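Local coordinates for protein anthranilate synthase component I (Streptococcus pneumoniae serotype 4, PDB 5KCK) that belongs to the anthranilate synthase family, enzymes built around large antiparallel beta sheets flanked by helices, at residues I43-P48 and G92-V97; R68-F73 and Y99-L104; S81-E86 and L397-D402; E175-S180 and Y230-V235; G365-A370 and L405-R410. All coordinates share one frame; numbering follows the deposited sequence.

Contact 1: residues I43-P48 and G92-V97; sequences ILAYNP and GAIGFV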
# COMPACT_ATOMS: atom_id res chain seq x y z
N ILE A 43 14.67 -0.68 -3.69
CA ILE A 43 16.08 -0.35 -3.64
C ILE A 43 16.41 0.46 -4.88
O ILE A 43 16.06 0.07 -6.00
CB ILE A 43 16.96 -1.60 -3.57
CG1 ILE A 43 16.59 -2.45 -2.36
CG2 ILE A 43 18.44 -1.20 -3.57
CD1 ILE A 43 16.92 -3.91 -2.57
N LEU A 44 17.07 1.59 -4.67
CA LEU A 44 17.61 2.41 -5.73
C LEU A 44 19.09 2.56 -5.45
O LEU A 44 19.48 2.88 -4.32
CB LEU A 44 16.89 3.77 -5.76
CG LEU A 44 16.75 4.54 -7.06
CD1 LEU A 44 15.73 5.64 -6.86
CD2 LEU A 44 18.08 5.12 -7.47
N ALA A 45 19.93 2.28 -6.45
CA ALA A 45 21.38 2.34 -6.26
C ALA A 45 22.04 3.10 -7.41
O ALA A 45 21.57 3.06 -8.55
CB ALA A 45 21.99 0.94 -6.16
N TYR A 46 23.15 3.76 -7.09
CA TYR A 46 23.80 4.68 -8.03
C TYR A 46 25.28 4.81 -7.68
O TYR A 46 25.71 4.46 -6.58
CB TYR A 46 23.11 6.05 -8.01
CG TYR A 46 22.61 6.41 -6.63
CD1 TYR A 46 23.45 7.04 -5.71
CD2 TYR A 46 21.33 6.07 -6.23
CE1 TYR A 46 23.00 7.34 -4.42
CE2 TYR A 46 20.88 6.34 -4.95
CZ TYR A 46 21.71 6.99 -4.05
OH TYR A 46 21.24 7.26 -2.79
N ASN A 47 26.04 5.32 -8.65
CA ASN A 47 27.47 5.55 -8.50
C ASN A 47 28.22 4.31 -7.99
O ASN A 47 28.88 4.36 -6.95
CB ASN A 47 27.74 6.74 -7.60
CG ASN A 47 27.24 8.05 -8.19
OD1 ASN A 47 27.38 8.29 -9.39
ND2 ASN A 47 26.64 8.89 -7.35
N PRO A 48 28.16 3.20 -8.72
CA PRO A 48 28.80 1.97 -8.22
C PRO A 48 30.31 2.12 -8.15
O PRO A 48 30.92 2.83 -8.95
CB PRO A 48 28.40 0.92 -9.26
CG PRO A 48 28.28 1.72 -10.53
CD PRO A 48 27.73 3.07 -10.12
N GLY A 92 26.20 -3.95 -1.70
CA GLY A 92 26.55 -5.14 -2.45
C GLY A 92 26.33 -5.02 -3.95
O GLY A 92 26.38 -3.92 -4.50
N ALA A 93 26.08 -6.15 -4.62
CA ALA A 93 25.98 -6.22 -6.07
C ALA A 93 24.54 -6.33 -6.52
O ALA A 93 23.73 -7.03 -5.91
CB ALA A 93 26.77 -7.41 -6.62
N ILE A 94 24.21 -5.64 -7.61
CA ILE A 94 22.91 -5.72 -8.25
C ILE A 94 23.14 -5.98 -9.73
O ILE A 94 23.99 -5.32 -10.35
CB ILE A 94 22.09 -4.43 -8.02
CG1 ILE A 94 21.88 -4.21 -6.52
CG2 ILE A 94 20.75 -4.46 -8.78
CD1 ILE A 94 21.21 -2.90 -6.18
N GLY A 95 22.43 -6.95 -10.29
CA GLY A 95 22.69 -7.37 -11.66
C GLY A 95 22.01 -8.70 -11.95
O GLY A 95 21.01 -9.04 -11.34
N PHE A 96 22.58 -9.43 -12.91
CA PHE A 96 21.99 -10.69 -13.36
C PHE A 96 23.06 -11.72 -13.67
O PHE A 96 24.23 -11.41 -13.90
CB PHE A 96 21.11 -10.52 -14.61
CG PHE A 96 21.89 -10.21 -15.85
CD1 PHE A 96 22.18 -8.90 -16.19
CD2 PHE A 96 22.35 -11.23 -16.67
CE1 PHE A 96 22.91 -8.61 -17.33
CE2 PHE A 96 23.07 -10.94 -17.81
CZ PHE A 96 23.36 -9.63 -18.13
N VAL A 97 22.61 -12.97 -13.71
CA VAL A 97 23.39 -14.11 -14.16
C VAL A 97 22.62 -14.74 -15.32
O VAL A 97 21.46 -15.14 -15.16
CB VAL A 97 23.60 -15.12 -13.01
CG1 VAL A 97 24.30 -16.36 -13.50
CG2 VAL A 97 24.42 -14.47 -11.91
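I94, the residue of strand 92-97 that touches I43 and A45, is tied into its own sheet by backbone hydrogen bonding with F124, and beside it A93 N makes a probable hydrogen bond to L397 O. Across the contact itself the meeting is wholly aliphatic. The end of I94 does all the work on its side: CG1 stands anti to the carbonyl carbon (chi1 -60°) and the chain runs on extended (chi2 174°), which carries CD1 out to the facing strand. There I94 CD1 lies 3.9 Å from A45 CB and 4.2 Å from I43 CG2, touching the methyls of alternate residues of strand 41-45. The I43 and I94 side chains pass at a slant. F89 touches both isoleucines, and Y126 and Y129 pack on A45. Strand 41-45 belongs to a small antiparallel sheet, 92-97 to the large one, and I43, L44 and A45 also pair antiparallel with a strand of the second subunit, so that the small sheet continues across the interface. Since the patch buries just 80 Å² and has no directional bond, the touch probably rests on dispersion and exclusion of water.

Contact 2: residues R68-F73 and Y99-L104; sequences RDPLDF and YDMISL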
# COMPACT_ATOMS: atom_id res chain seq x y z
N ARG A 68 40.07 -15.60 -12.51
CA ARG A 68 39.34 -16.28 -11.45
C ARG A 68 38.02 -16.80 -11.99
O ARG A 68 37.50 -16.31 -12.99
CB ARG A 68 39.05 -15.36 -10.25
CG ARG A 68 40.28 -14.87 -9.49
CD ARG A 68 40.90 -15.97 -8.62
NE ARG A 68 39.95 -16.46 -7.62
CZ ARG A 68 39.58 -15.78 -6.53
NH1 ARG A 68 40.07 -14.58 -6.30
NH2 ARG A 68 38.71 -16.31 -5.68
N ASP A 69 37.46 -17.80 -11.30
CA ASP A 69 36.08 -18.18 -11.56
C ASP A 69 35.16 -17.00 -11.27
O ASP A 69 35.31 -16.33 -10.25
CB ASP A 69 35.66 -19.38 -10.70
CG ASP A 69 34.17 -19.62 -10.76
OD1 ASP A 69 33.73 -20.36 -11.66
OD2 ASP A 69 33.42 -19.07 -9.91
N PRO A 70 34.17 -16.74 -12.14
CA PRO A 70 33.37 -15.51 -11.98
C PRO A 70 32.53 -15.47 -10.73
O PRO A 70 32.38 -14.39 -10.14
CB PRO A 70 32.50 -15.49 -13.25
CG PRO A 70 32.51 -16.89 -13.75
CD PRO A 70 33.84 -17.47 -13.38
N LEU A 71 31.94 -16.59 -10.30
CA LEU A 71 31.09 -16.53 -9.12
C LEU A 71 31.91 -16.50 -7.84
O LEU A 71 31.56 -15.77 -6.90
CB LEU A 71 30.10 -17.70 -9.12
CG LEU A 71 29.13 -17.73 -10.31
CD1 LEU A 71 28.13 -18.87 -10.17
CD2 LEU A 71 28.43 -16.39 -10.47
N ASP A 72 33.00 -17.27 -7.77
CA ASP A 72 33.88 -17.19 -6.61
C ASP A 72 34.45 -15.78 -6.45
O ASP A 72 34.51 -15.25 -5.34
CB ASP A 72 35.02 -18.21 -6.71
CG ASP A 72 34.53 -19.64 -6.63
OD1 ASP A 72 33.34 -19.86 -6.31
OD2 ASP A 72 35.35 -20.55 -6.87
N PHE A 73 34.86 -15.16 -7.56
CA PHE A 73 35.39 -13.81 -7.47
C PHE A 73 34.32 -12.82 -7.04
O PHE A 73 34.56 -11.96 -6.18
CB PHE A 73 36.01 -13.37 -8.80
CG PHE A 73 36.71 -12.04 -8.74
CD1 PHE A 73 37.93 -11.91 -8.07
CD2 PHE A 73 36.15 -10.91 -9.32
CE1 PHE A 73 38.58 -10.68 -8.01
CE2 PHE A 73 36.79 -9.68 -9.27
CZ PHE A 73 38.01 -9.56 -8.61
N TYR A 99 21.38 -17.28 -18.30
CA TYR A 99 21.11 -18.71 -18.37
C TYR A 99 22.37 -19.49 -18.71
O TYR A 99 22.64 -20.55 -18.12
CB TYR A 99 20.02 -18.96 -19.40
CG TYR A 99 19.76 -20.41 -19.77
CD1 TYR A 99 20.46 -21.02 -20.82
CD2 TYR A 99 18.78 -21.14 -19.13
CE1 TYR A 99 20.21 -22.34 -21.18
CE2 TYR A 99 18.51 -22.45 -19.49
CZ TYR A 99 19.23 -23.05 -20.51
OH TYR A 99 18.97 -24.34 -20.85
N ASP A 100 23.18 -18.96 -19.62
CA ASP A 100 24.32 -19.68 -20.16
C ASP A 100 25.49 -19.78 -19.19
O ASP A 100 26.44 -20.51 -19.47
CB ASP A 100 24.74 -19.02 -21.46
CG ASP A 100 23.59 -18.95 -22.45
OD1 ASP A 100 23.39 -19.95 -23.17
OD2 ASP A 100 22.87 -17.93 -22.48
N MSE A 101 25.44 -19.09 -18.06
CA MSE A 101 26.47 -19.25 -17.05
C MSE A 101 26.59 -20.71 -16.59
O MSE A 101 27.68 -21.17 -16.28
CB MSE A 101 26.17 -18.35 -15.86
CG MSE A 101 26.50 -16.89 -16.14
SE MSE A 101 28.43 -16.56 -16.24
CE MSE A 101 28.89 -17.19 -14.44
N ILE A 102 25.47 -21.44 -16.59
CA ILE A 102 25.51 -22.84 -16.14
C ILE A 102 26.41 -23.68 -17.04
O ILE A 102 26.88 -24.75 -16.62
CB ILE A 102 24.08 -23.42 -16.07
CG1 ILE A 102 24.07 -24.72 -15.25
CG2 ILE A 102 23.52 -23.69 -17.46
CD1 ILE A 102 24.60 -24.58 -13.84
N SER A 103 26.70 -23.22 -18.26
CA SER A 103 27.62 -23.95 -19.13
C SER A 103 29.03 -24.02 -18.55
O SER A 103 29.80 -24.89 -18.96
CB SER A 103 27.67 -23.31 -20.52
OG SER A 103 28.28 -22.03 -20.47
N LEU A 104 29.37 -23.12 -17.62
CA LEU A 104 30.65 -23.21 -16.93
C LEU A 104 30.72 -24.39 -15.98
O LEU A 104 31.82 -24.81 -15.60
CB LEU A 104 30.94 -21.94 -16.14
CG LEU A 104 31.08 -20.63 -16.91
CD1 LEU A 104 31.64 -19.56 -16.00
CD2 LEU A 104 31.96 -20.82 -18.13
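Successive turns of the M101 side chain (chi1 -76°, chi2 -71°, chi3 -58°) curl this selenomethionine so that its terminal methyl faces P70 and L71. M101 CE ends 3.7 Å from P70 CG and 4.1 Å from L71 CD2, and its chain runs past both residues in the opposite direction. L104, one 3-10 turn further on, meets the same proline more directly: L104 CD1 comes to 3.6 Å from P70 CG, and the two side chains reach toward each other. P70 thus receives two side chains from segment 99-104. As the first residue of helix 70-78, it follows the N-cap D69, whose OD2 accepts from D72 N at 2.8 Å, nearly along the C-O axis, and more weakly from L71 N. D69 OD1 takes part in a hydrogen bond with Y105 OH. On the other side, D100 O accepts both S103 OG (2.6 Å) and S103 N (3.0 Å), which ties the 3-10 turn together. The helix start is laid against the turn that follows strand 92-97, with F54 of strand 50-55 touching P70, M101 and L104, L59 of strand 58-61 touching P70, and helix 372-382 meeting Y99 and I102 through M376.

Contact 3: residues S81-E86 and L397-D402; sequences SQHHSE and LSATGD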
# COMPACT_ATOMS: atom_id res chain seq x y z
N SER A 81 32.78 -9.50 5.98
CA SER A 81 32.46 -10.30 7.17
C SER A 81 31.97 -9.44 8.33
O SER A 81 31.02 -9.81 9.02
CB SER A 81 33.70 -11.09 7.61
OG SER A 81 34.16 -11.94 6.57
N GLN A 82 32.60 -8.30 8.57
CA GLN A 82 32.24 -7.45 9.70
C GLN A 82 31.04 -6.56 9.43
O GLN A 82 30.61 -5.84 10.34
CB GLN A 82 33.44 -6.60 10.12
N HIS A 83 30.49 -6.58 8.22
CA HIS A 83 29.38 -5.71 7.85
C HIS A 83 28.04 -6.31 8.24
O HIS A 83 27.75 -7.46 7.89
CB HIS A 83 29.38 -5.42 6.36
CG HIS A 83 28.16 -4.68 5.90
ND1 HIS A 83 27.98 -3.33 6.13
CD2 HIS A 83 27.06 -5.10 5.24
CE1 HIS A 83 26.82 -2.95 5.62
NE2 HIS A 83 26.24 -4.01 5.08
N HIS A 84 27.20 -5.52 8.91
CA HIS A 84 25.84 -5.92 9.21
C HIS A 84 24.90 -4.75 8.97
O HIS A 84 25.29 -3.58 9.08
CB HIS A 84 25.70 -6.44 10.65
CG HIS A 84 26.14 -5.47 11.70
ND1 HIS A 84 25.30 -4.51 12.23
CD2 HIS A 84 27.32 -5.32 12.34
CE1 HIS A 84 25.95 -3.81 13.14
NE2 HIS A 84 27.18 -4.27 13.23
N SER A 85 23.65 -5.08 8.63
CA SER A 85 22.60 -4.08 8.46
C SER A 85 21.25 -4.78 8.51
O SER A 85 21.13 -5.96 8.18
CB SER A 85 22.75 -3.31 7.14
OG SER A 85 21.61 -2.50 6.90
N GLU A 86 20.23 -4.03 8.92
CA GLU A 86 18.87 -4.54 9.08
C GLU A 86 17.95 -4.19 7.92
O GLU A 86 16.75 -4.49 7.98
CB GLU A 86 18.27 -4.03 10.39
CG GLU A 86 17.76 -2.58 10.34
CD GLU A 86 18.84 -1.55 9.96
OE1 GLU A 86 20.05 -1.87 10.02
OE2 GLU A 86 18.46 -0.41 9.61
N LEU A 397 23.15 -9.49 -4.60
CA LEU A 397 23.98 -10.19 -3.62
C LEU A 397 24.45 -9.15 -2.60
O LEU A 397 25.22 -8.24 -2.94
CB LEU A 397 25.17 -10.89 -4.28
CG LEU A 397 26.21 -11.50 -3.34
CD1 LEU A 397 25.66 -12.77 -2.65
CD2 LEU A 397 27.50 -11.79 -4.10
N SER A 398 23.97 -9.26 -1.37
CA SER A 398 24.29 -8.28 -0.35
C SER A 398 25.68 -8.53 0.23
O SER A 398 26.17 -9.66 0.30
CB SER A 398 23.26 -8.31 0.76
OG SER A 398 23.60 -7.39 1.77
N ALA A 399 26.32 -7.43 0.66
CA ALA A 399 27.61 -7.52 1.34
C ALA A 399 27.56 -8.40 2.58
O ALA A 399 28.59 -8.94 2.99
CB ALA A 399 28.08 -6.11 1.71
N THR A 400 26.38 -8.56 3.19
CA THR A 400 26.23 -9.52 4.28
C THR A 400 26.40 -10.96 3.83
O THR A 400 26.49 -11.85 4.69
CB THR A 400 24.86 -9.37 4.93
OG1 THR A 400 23.84 -9.77 3.99
CG2 THR A 400 24.62 -7.92 5.36
N GLY A 401 26.41 -11.23 2.53
CA GLY A 401 26.32 -12.58 2.03
C GLY A 401 24.91 -13.08 1.81
O GLY A 401 24.74 -14.18 1.27
N ASP A 402 23.89 -12.33 2.23
CA ASP A 402 22.52 -12.62 1.85
C ASP A 402 22.33 -12.40 0.35
O ASP A 402 23.09 -11.68 -0.30
CB ASP A 402 21.53 -11.73 2.62
CG ASP A 402 21.39 -12.13 4.07
OD1 ASP A 402 21.90 -13.20 4.45
OD2 ASP A 402 20.75 -11.38 4.83
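The direct meeting of H83 with A399 and T400 is apolar. H83 CG stands anti to the backbone N (chi1 172°), and this sends the imidazole toward the turn made by segment 397-402, where a single ring carbon does the touching: H83 CD2 lies 3.7 Å from T400 CG2 and 3.8 Å from A399 CB. Both methyls approach the ring at a slant, and T400 CG2 also comes within 4.1 Å of H83 O, so the threonine methyl is set against both the ring and the backbone of the histidine. L146 packs on both H83 and A399.

Hydrogen bonds serve each side separately and none crosses directly. T400 OG1 accepts from D402 N at 3.1 Å, an ST turn in which OG1 sits between the backbone N and the carbonyl carbon (chi1 67°); that same rotation leaves CG2 to face the histidine. The backbone of the turn is closed by G401 N to S398 O at 2.7 Å and by S398 N to D402 O at 2.8 Å. S398 OG is hydrogen-bonded to F89 O and receives a weak bond from T400 N, while H83 NE2 makes a weak bond to G90 O; both side chains thus meet carbonyls of the chain leading into strand 92-97, S398 firmly and H83 weakly.

The type I turn from S398 to G401, with its last residue G401 at positive phi (88°), together with the S398 N to D402 O bond, makes the type I turn plus G1 bulge of a beta hairpin, here joining strands 393-398 and 403-407. The loop after helix 70-78 lies against its tip.

Contact 4: residues E175-S180 and Y230-V235; sequences EDLDLS and YRNLRV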
# COMPACT_ATOMS: atom_id res chain seq x y z
N GLU A 175 4.43 15.07 -17.11
CA GLU A 175 4.06 14.72 -18.47
C GLU A 175 3.43 13.33 -18.49
O GLU A 175 3.75 12.47 -17.67
CB GLU A 175 5.27 14.76 -19.40
CG GLU A 175 6.12 16.03 -19.29
CD GLU A 175 5.37 17.30 -19.65
OE1 GLU A 175 4.40 17.22 -20.44
OE2 GLU A 175 5.75 18.38 -19.14
N ASP A 176 2.52 13.12 -19.43
CA ASP A 176 1.88 11.82 -19.54
C ASP A 176 2.89 10.76 -19.98
O ASP A 176 3.94 11.07 -20.55
CB ASP A 176 0.70 11.89 -20.50
CG ASP A 176 -0.25 13.02 -20.15
OD1 ASP A 176 0.03 14.18 -20.55
OD2 ASP A 176 -1.25 12.76 -19.46
N LEU A 177 2.56 9.51 -19.69
CA LEU A 177 3.47 8.41 -20.00
C LEU A 177 3.62 8.26 -21.51
O LEU A 177 2.63 8.27 -22.25
CB LEU A 177 2.98 7.11 -19.38
CG LEU A 177 3.11 7.01 -17.85
CD1 LEU A 177 2.89 5.58 -17.34
CD2 LEU A 177 4.47 7.50 -17.43
N ASP A 178 4.87 8.15 -21.97
CA ASP A 178 5.20 7.97 -23.38
C ASP A 178 5.23 6.47 -23.67
O ASP A 178 6.28 5.85 -23.83
CB ASP A 178 6.53 8.65 -23.70
CG ASP A 178 6.90 8.59 -25.17
OD1 ASP A 178 6.07 8.19 -26.00
OD2 ASP A 178 8.05 8.97 -25.49
N LEU A 179 4.03 5.88 -23.72
CA LEU A 179 3.90 4.44 -23.95
C LEU A 179 3.48 4.10 -25.37
O LEU A 179 2.45 3.45 -25.58
CB LEU A 179 2.88 3.82 -23.00
CG LEU A 179 3.10 3.89 -21.49
CD1 LEU A 179 1.98 3.16 -20.76
CD2 LEU A 179 4.46 3.31 -21.17
N SER A 180 4.27 4.50 -26.35
CA SER A 180 4.02 4.06 -27.72
C SER A 180 4.09 2.54 -27.77
O SER A 180 5.04 1.94 -27.24
CB SER A 180 5.05 4.69 -28.67
OG SER A 180 4.82 4.32 -30.01
N TYR A 230 8.45 1.00 -17.53
CA TYR A 230 8.62 0.49 -16.18
C TYR A 230 7.59 1.09 -15.23
O TYR A 230 6.99 0.37 -14.43
CB TYR A 230 10.04 0.76 -15.66
CG TYR A 230 10.27 0.19 -14.27
CD1 TYR A 230 10.33 -1.18 -14.07
CD2 TYR A 230 10.40 1.02 -13.16
CE1 TYR A 230 10.52 -1.72 -12.80
CE2 TYR A 230 10.59 0.49 -11.88
CZ TYR A 230 10.65 -0.89 -11.71
OH TYR A 230 10.84 -1.43 -10.46
N ARG A 231 7.36 2.41 -15.31
CA ARG A 231 6.37 3.04 -14.44
C ARG A 231 5.00 2.41 -14.62
O ARG A 231 4.25 2.23 -13.65
CB ARG A 231 6.31 4.55 -14.70
CG ARG A 231 7.59 5.31 -14.36
CD ARG A 231 7.49 6.76 -14.84
NE ARG A 231 6.36 7.44 -14.21
CZ ARG A 231 5.87 8.62 -14.60
NH1 ARG A 231 6.41 9.27 -15.63
NH2 ARG A 231 4.84 9.14 -13.95
N ASN A 232 4.65 2.07 -15.86
CA ASN A 232 3.35 1.44 -16.08
C ASN A 232 3.38 -0.01 -15.65
O ASN A 232 2.38 -0.53 -15.13
CB ASN A 232 2.94 1.56 -17.55
CG ASN A 232 1.50 1.15 -17.77
OD1 ASN A 232 0.57 1.75 -17.20
ND2 ASN A 232 1.29 0.12 -18.58
N LEU A 233 4.52 -0.68 -15.85
CA LEU A 233 4.64 -2.09 -15.51
C LEU A 233 4.42 -2.32 -14.02
O LEU A 233 3.72 -3.26 -13.62
CB LEU A 233 6.01 -2.61 -15.93
CG LEU A 233 6.24 -4.11 -15.75
CD1 LEU A 233 5.31 -4.91 -16.66
CD2 LEU A 233 7.70 -4.48 -16.00
N ARG A 234 5.01 -1.48 -13.17
CA ARG A 234 4.91 -1.71 -11.73
C ARG A 234 3.51 -1.45 -11.21
O ARG A 234 3.18 -1.91 -10.10
CB ARG A 234 5.94 -0.85 -10.98
CG ARG A 234 5.82 0.64 -11.20
CD ARG A 234 7.14 1.37 -10.88
NE ARG A 234 7.51 1.38 -9.47
CZ ARG A 234 6.85 2.04 -8.52
NH1 ARG A 234 5.76 2.75 -8.82
NH2 ARG A 234 7.27 2.00 -7.27
N VAL A 235 2.65 -0.78 -11.97
CA VAL A 235 1.24 -0.67 -11.60
C VAL A 235 0.43 -1.85 -12.11
O VAL A 235 -0.46 -2.34 -11.42
CB VAL A 235 0.66 0.67 -12.10
CG1 VAL A 235 -0.85 0.72 -11.87
CG2 VAL A 235 1.34 1.83 -11.38
O HOH W 1 7.04 11.72 -17.01
O HOH W 2 3.92 11.77 -15.14
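The guanidinium of R231 has L177 CD2 over one face, 3.2 Å above the plane and offset toward the rim, while two waters lie at its edge in plane. L177 CD2 is nearest R231 NH1, at 3.2 Å, unusually close for a methyl and a nitrogen and perhaps partly an effect of model error. Water 2 gives the firmer bridge: it donates to E175 O at 2.6 Å and accepts from R231 NH2 at 3.0 Å. Water 1 links E175 O and R231 NH1 more weakly. The strongest partner of this arginine is D10, in a salt bridge through NH2; D228 forms a long, weak ion pair with NH1. A bend at chi3 (60°) turns the group under the leucine, and these carboxylates and waters would help to fix its rotation.

The loop 175-180 lies along one side of helix 226-236; with the inverse gamma turn centred on D178, the flanking residues L177 and L179 both point toward the helix. D178 N is hydrogen-bonded to D228 OD2 from that helix. L177 CD1 reaches N232 CB at 4.0 Å. L179 crosses N232 at about a right angle and sets its CD1 3.6 Å from N232 CG, which is anti to the backbone N (chi1 -169°), turning the amide toward L179. Further along the helix, R234 makes a salt bridge with E30 of the second subunit, and M19 of that subunit packs on R231.

Contact 5: residues G365-A370 and L405-R410; sequences GTVSGA and LAIAIR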
# COMPACT_ATOMS: atom_id res chain seq x y z
N GLY A 365 13.88 -25.30 -12.79
CA GLY A 365 13.24 -26.39 -13.52
C GLY A 365 12.15 -25.93 -14.46
O GLY A 365 11.97 -26.51 -15.54
N THR A 366 11.41 -24.88 -14.10
CA THR A 366 10.31 -24.39 -14.93
C THR A 366 10.78 -23.71 -16.21
O THR A 366 9.93 -23.41 -17.06
CB THR A 366 9.44 -23.42 -14.13
OG1 THR A 366 10.27 -22.45 -13.48
CG2 THR A 366 8.63 -24.16 -13.09
N VAL A 367 12.07 -23.44 -16.39
CA VAL A 367 12.57 -22.91 -17.65
C VAL A 367 13.56 -23.86 -18.31
O VAL A 367 14.21 -23.48 -19.29
CB VAL A 367 13.20 -21.51 -17.46
CG1 VAL A 367 12.17 -20.54 -16.92
CG2 VAL A 367 14.43 -21.59 -16.55
N SER A 368 13.70 -25.08 -17.81
CA SER A 368 14.65 -26.01 -18.40
C SER A 368 13.97 -27.34 -18.69
O SER A 368 13.57 -27.61 -19.82
CB SER A 368 15.86 -26.19 -17.47
OG SER A 368 15.47 -26.39 -16.11
N GLY A 369 13.82 -28.18 -17.68
CA GLY A 369 13.09 -29.42 -17.83
C GLY A 369 13.59 -30.47 -16.86
O GLY A 369 14.35 -30.18 -15.93
N ALA A 370 13.16 -31.71 -17.11
CA ALA A 370 13.48 -32.85 -16.27
C ALA A 370 13.72 -34.08 -17.14
O ALA A 370 12.87 -34.43 -17.96
CB ALA A 370 12.34 -33.12 -15.28
N LEU A 405 17.35 -13.78 -5.59
CA LEU A 405 17.42 -13.89 -7.04
C LEU A 405 16.07 -14.31 -7.61
O LEU A 405 15.50 -15.31 -7.17
CB LEU A 405 18.50 -14.89 -7.46
CG LEU A 405 19.96 -14.48 -7.21
CD1 LEU A 405 20.87 -15.61 -7.63
CD2 LEU A 405 20.30 -13.20 -7.97
N ALA A 406 15.59 -13.56 -8.60
CA ALA A 406 14.40 -13.94 -9.36
C ALA A 406 14.78 -14.74 -10.60
O ALA A 406 15.85 -14.55 -11.19
CB ALA A 406 13.61 -12.70 -9.76
N ILE A 407 13.88 -15.64 -11.01
CA ILE A 407 13.99 -16.27 -12.33
C ILE A 407 13.75 -15.22 -13.41
O ILE A 407 12.75 -14.50 -13.37
CB ILE A 407 12.98 -17.41 -12.47
CG1 ILE A 407 13.09 -18.41 -11.31
CG2 ILE A 407 13.16 -18.11 -13.83
CD1 ILE A 407 11.98 -19.45 -11.34
N ALA A 408 14.63 -15.16 -14.41
CA ALA A 408 14.54 -14.12 -15.45
C ALA A 408 13.51 -14.52 -16.52
O ALA A 408 13.83 -14.80 -17.68
CB ALA A 408 15.91 -13.84 -16.04
N ILE A 409 12.26 -14.56 -16.10
CA ILE A 409 11.13 -14.63 -17.01
C ILE A 409 10.38 -13.32 -16.91
O ILE A 409 10.61 -12.51 -16.01
CB ILE A 409 10.18 -15.81 -16.71
CG1 ILE A 409 9.63 -15.68 -15.30
CG2 ILE A 409 10.88 -17.16 -16.92
CD1 ILE A 409 8.77 -16.84 -14.87
N ARG A 410 9.44 -13.11 -17.83
CA ARG A 410 8.69 -11.86 -17.91
C ARG A 410 9.63 -10.66 -17.86
O ARG A 410 9.40 -9.67 -17.17
CB ARG A 410 7.64 -11.79 -16.80
CG ARG A 410 6.59 -12.89 -16.87
CD ARG A 410 5.25 -12.30 -17.27
NE ARG A 410 4.88 -11.22 -16.37
CZ ARG A 410 4.29 -11.39 -15.20
NH1 ARG A 410 3.98 -12.62 -14.79
NH2 ARG A 410 4.01 -10.35 -14.43
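An inverse gamma turn centred on A408, just where strand 403-407 ends, brings I407 and I409 up against V367, itself the last residue of a 3-10 turn. The gamma turn is closed by I409 N to I407 O at 2.8 Å. One methyl of the valine meets both isoleucines: V367 CG1 lies 3.6 Å from I409 CG2 and 4.1 Å from I407 CG2. V367 and I409 pass at a slant, whereas V367 and I407 run by each other in opposite directions. In I409 the longer branch takes the place between the backbone N and the carbonyl carbon (chi1 60°), which leaves CG2 as the branch that faces the valine.

The turn of G365-V367, with S368 N bonded to G365 O at 3.2 Å, leads into the short strand 369-370 of a second antiparallel sheet, which also holds strands 211-221 and 411-415. Strand 403-407 lies in the large sheet and the chain beyond A408 enters strand 411-415, so the contact lies where the chain passes from one sheet to the other. I407 CD1 also comes within 4.1 Å of T366 OG1, the two side chains crossing at about a right angle. V367 O is hydrogen-bonded to R387 NH1, and I407 O to S256 OG.

Contact 1 is wholly buried and contact 2 nearly so, with L104 exposed; contacts 3, 4 and 5 are partly buried, although contact 5 lies nearest the centre of the chain. Contacts 1, 3 and 5 each have one segment in the large antiparallel sheet: strands 92-97 and 393-398 are neighbours, and the hairpin of contact 3 leads straight into the strand of contact 5. The turn of contact 2 follows strand 92-97. Contact 4 lies on the opposite side of the chain's centre from contact 2, their centres about 35 Å apart. It is the one with a charged side chain among the touching groups and with bridging waters; the rest meet mainly through carbon. Contacts 1 and 4 both reach the second subunit.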